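Local coordinates for regulator of G-protein signalling 3 isoform 1 (Homo sapiens, PDB 2F5Y) that probably regulates G-protein signalling, with a PDZ domain that is likely to bind short C-terminal peptides of partner proteins, at residues Phe18-Asp23 / Val62-Glu67. Numbering follows the deposited sequence.
With SO4 (sulfate ion), chain D.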
ATOM      1  N   PHE A  18      -2.430   5.678   4.785  1.00 46.63           N
ATOM      2  CA  PHE A  18      -1.591   6.103   3.663  1.00 47.19           C
ATOM      3  C   PHE A  18      -2.391   6.493   2.432  1.00 49.70           C
ATOM      4  O   PHE A  18      -3.558   6.118   2.289  1.00 48.39           O
ATOM      5  CB  PHE A  18      -0.558   5.035   3.296  1.00 47.26           C
ATOM      6  CG  PHE A  18      -1.132   3.818   2.609  1.00 45.87           C
ATOM      7  CD1 PHE A  18      -1.668   2.770   3.351  1.00 46.98           C
ATOM      8  CD2 PHE A  18      -1.096   3.699   1.222  1.00 47.15           C
ATOM      9  CE1 PHE A  18      -2.178   1.651   2.720  1.00 51.84           C
ATOM     10  CE2 PHE A  18      -1.622   2.570   0.587  1.00 48.73           C
ATOM     11  CZ  PHE A  18      -2.140   1.550   1.337  1.00 46.38           C
ATOM     12  N   THR A  19      -1.718   7.221   1.545  1.00 48.73           N
ATOM     13  CA  THR A  19      -2.296   7.747   0.315  1.00 49.44           C
ATOM     14  C   THR A  19      -1.564   7.183  -0.892  1.00 44.66           C
ATOM     15  O   THR A  19      -0.372   6.883  -0.819  1.00 46.64           O
ATOM     16  CB  THR A  19      -2.208   9.301   0.282  1.00 46.03           C
ATOM     17  OG1 THR A  19      -3.212   9.846   1.152  1.00 47.04           O
ATOM     18  CG2 THR A  19      -2.469   9.818  -1.110  1.00 66.46           C
ATOM     19  N   ILE A  20      -2.282   7.036  -2.000  1.00 46.30           N
ATOM     20  CA  ILE A  20      -1.693   6.558  -3.260  1.00 48.48           C
ATOM     21  C   ILE A  20      -1.906   7.549  -4.425  1.00 46.74           C
ATOM     22  O   ILE A  20      -2.705   8.475  -4.340  1.00 50.42           O
ATOM     23  CB  ILE A  20      -2.223   5.168  -3.628  1.00 48.07           C
ATOM     24  CG1 ILE A  20      -3.752   5.143  -3.590  1.00 56.35           C
ATOM     25  CG2 ILE A  20      -1.659   4.137  -2.669  1.00 47.51           C
ATOM     26  CD1 ILE A  20      -4.380   3.961  -4.291  1.00 52.05           C
ATOM     27  N   CYS A  21      -1.156   7.340  -5.496  1.00 46.74           N
ATOM     28  CA  CYS A  21      -1.254   8.126  -6.725  1.00 49.20           C
ATOM     29  C   CYS A  21      -0.767   7.276  -7.889  1.00 47.16           C
ATOM     30  O   CYS A  21      -0.116   6.247  -7.674  1.00 48.21           O
ATOM     31  CB  CYS A  21      -0.414   9.413  -6.651  1.00 49.66           C
ATOM     32  SG  CYS A  21       1.395   9.151  -6.334  1.00 58.43           S
ATOM     33  N   CYS A  22      -1.103   7.708  -9.104  1.00 44.73           N
ATOM     34  CA  CYS A  22      -0.720   7.049 -10.369  1.00 46.56           C
ATOM     35  C   CYS A  22      -1.457   5.749 -10.644  1.00 44.52           C
ATOM     36  O   CYS A  22      -1.986   5.132  -9.735  1.00 39.96           O
ATOM     37  CB  CYS A  22       0.800   6.793 -10.468  1.00 46.86           C
ATOM     38  SG  CYS A  22       1.792   8.273 -10.701  1.00 61.45           S
ATOM     39  N   ASP A  23      -1.464   5.365 -11.927  1.00 42.11           N
ATOM     40  CA  ASP A  23      -2.019   4.117 -12.402  1.00 46.51           C
ATOM     41  C   ASP A  23      -0.930   3.236 -13.037  1.00 45.67           C
ATOM     42  O   ASP A  23      -0.036   3.744 -13.720  1.00 39.09           O
ATOM     43  CB  ASP A  23      -3.066   4.383 -13.492  1.00 47.48           C
ATOM     44  CG  ASP A  23      -4.242   5.227 -13.017  1.00 53.87           C
ATOM     45  OD1 ASP A  23      -4.930   5.776 -13.903  1.00 60.00           O
ATOM     46  OD2 ASP A  23      -4.498   5.333 -11.798  1.00 51.82           O
ATOM     47  N   VAL A  62      -7.654   4.294  -8.481  1.00 52.17           N
ATOM     48  CA  VAL A  62      -9.008   4.202  -7.925  1.00 51.28           C
ATOM     49  C   VAL A  62      -9.462   2.741  -7.703  1.00 50.47           C
ATOM     50  O   VAL A  62     -10.189   2.456  -6.753  1.00 53.44           O
ATOM     51  CB  VAL A  62     -10.031   4.946  -8.822  1.00 52.01           C
ATOM     52  CG1 VAL A  62     -11.418   4.912  -8.199  1.00 61.71           C
ATOM     53  CG2 VAL A  62      -9.600   6.396  -9.043  1.00 46.09           C
ATOM     54  N   GLU A  63      -9.028   1.829  -8.568  1.00 49.08           N
ATOM     55  CA  GLU A  63      -9.304   0.398  -8.380  1.00 51.80           C
ATOM     56  C   GLU A  63      -8.636  -0.076  -7.093  1.00 51.03           C
ATOM     57  O   GLU A  63      -9.277  -0.695  -6.250  1.00 50.06           O
ATOM     58  CB  GLU A  63      -8.820  -0.440  -9.583  1.00 48.19           C
ATOM     59  CG  GLU A  63      -9.610  -0.192 -10.888  1.00 56.64           C
ATOM     60  CD  GLU A  63      -8.990  -0.842 -12.153  1.00 58.02           C
ATOM     61  OE1 GLU A  63      -7.767  -1.107 -12.196  1.00 55.41           O
ATOM     62  OE2 GLU A  63      -9.738  -1.064 -13.134  1.00 57.31           O
ATOM     63  N   LEU A  64      -7.353   0.239  -6.929  1.00 52.59           N
ATOM     64  CA  LEU A  64      -6.607  -0.247  -5.771  1.00 50.70           C
ATOM     65  C   LEU A  64      -7.165   0.306  -4.476  1.00 46.11           C
ATOM     66  O   LEU A  64      -7.343  -0.441  -3.526  1.00 47.13           O
ATOM     67  CB  LEU A  64      -5.123   0.092  -5.877  1.00 52.02           C
ATOM     68  CG  LEU A  64      -4.200  -0.601  -4.859  1.00 50.64           C
ATOM     69  CD1 LEU A  64      -4.028  -2.065  -5.210  1.00 47.73           C
ATOM     70  CD2 LEU A  64      -2.832   0.107  -4.800  1.00 49.37           C
ATOM     71  N   ALA A  65      -7.441   1.605  -4.437  1.00 44.69           N
ATOM     72  CA  ALA A  65      -8.050   2.239  -3.245  1.00 45.14           C
ATOM     73  C   ALA A  65      -9.341   1.518  -2.827  1.00 43.59           C
ATOM     74  O   ALA A  65      -9.557   1.237  -1.660  1.00 48.02           O
ATOM     75  CB  ALA A  65      -8.344   3.704  -3.515  1.00 38.77           C
ATOM     76  N   HIS A  66     -10.192   1.233  -3.801  1.00 43.12           N
ATOM     77  CA  HIS A  66     -11.436   0.525  -3.557  1.00 45.34           C
ATOM     78  C   HIS A  66     -11.182  -0.831  -2.912  1.00 47.05           C
ATOM     79  O   HIS A  66     -11.905  -1.228  -1.995  1.00 47.93           O
ATOM     80  CB  HIS A  66     -12.204   0.332  -4.869  1.00 43.86           C
ATOM     81  CG  HIS A  66     -13.467  -0.445  -4.711  1.00 48.91           C
ATOM     82  ND1 HIS A  66     -14.697   0.161  -4.563  1.00 57.56           N
ATOM     83  CD2 HIS A  66     -13.693  -1.780  -4.656  1.00 45.07           C
ATOM     84  CE1 HIS A  66     -15.629  -0.767  -4.431  1.00 55.95           C
ATOM     85  NE2 HIS A  66     -15.046  -1.953  -4.479  1.00 54.80           N
ATOM     86  N   GLU A  67     -10.161  -1.535  -3.402  1.00 46.84           N
ATOM     87  CA  GLU A  67      -9.849  -2.875  -2.914  1.00 48.51           C
ATOM     88  C   GLU A  67      -9.219  -2.839  -1.523  1.00 49.05           C
ATOM     89  O   GLU A  67      -9.539  -3.663  -0.660  1.00 48.66           O
ATOM     90  CB  GLU A  67      -8.923  -3.608  -3.881  1.00 47.98           C
ATOM     91  CG  GLU A  67      -9.235  -5.084  -3.990  1.00 61.72           C
ATOM     92  CD  GLU A  67     -10.699  -5.338  -4.369  1.00 69.98           C
ATOM     93  OE1 GLU A  67     -11.182  -4.743  -5.358  1.00 67.44           O
ATOM     94  OE2 GLU A  67     -11.365  -6.131  -3.671  1.00 76.49           O
TER
HETATM   95  S   SO4 D   2     -13.126   3.677  -3.564  1.00111.71           S
HETATM   96  O1  SO4 D   2     -13.939   4.868  -3.324  1.00107.95           O
HETATM   97  O2  SO4 D   2     -12.594   3.713  -4.930  1.00104.11           O
HETATM   98  O3  SO4 D   2     -12.017   3.677  -2.615  1.00104.52           O
HETATM   99  O4  SO4 D   2     -13.949   2.481  -3.374  1.00 83.91           O
HETATM  100  O   HOH W   1      -6.958   5.816 -11.165  1.00 39.93           O
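A single methyl group, CD1 of Ile-20, makes every direct contact between 18-23 and 62-67, which lie on strand 18-21 and helix 61-69, the two walls of the peptide groove of this PDZ domain. The CA atoms of Ile-20 and Ala-65, 7.7 Å apart, mark the nearest backbone approach of the two segments; in PDZ domains a peptide C-terminus typically adds as a strand between these two elements. Ile-20 points its side chain at the helix. With chi1 at 51°, CG1 is flanked by both backbone branches, and the nearly extended chi2 (164°) carries CD1 out to the helix. There it lies 4.0 Å from Ala-65 CB and 3.9 Å from Ala-65 N. Alanine suits this place because its short side chain lets the isoleucine approach the helix backbone. Deeper in, Leu-64 turns CD2 to within 4.2 Å of Ile-20 CD1; this buried leucine and Ile-20 both also touch Val-26, which extends the apolar patch.

Polar bridging occurs at the start of the helix. A water donates to Asp-23 OD2 at 2.6 Å and accepts from Val-62 N at 3.2 Å, while the same carboxylate oxygen also takes the N-H of Cys-61. An aspartate fits here: its negative charge would be favoured beside the amino end of a helix, and one oxygen serves two donors. Farther along the helix, a sulfate, probably from the crystallisation liquor, lies beside Ala-65 and His-66. His-66 ND1 donates to sulfate O4 at 2.7 Å, a weak bond bent to 126° at the hydrogen.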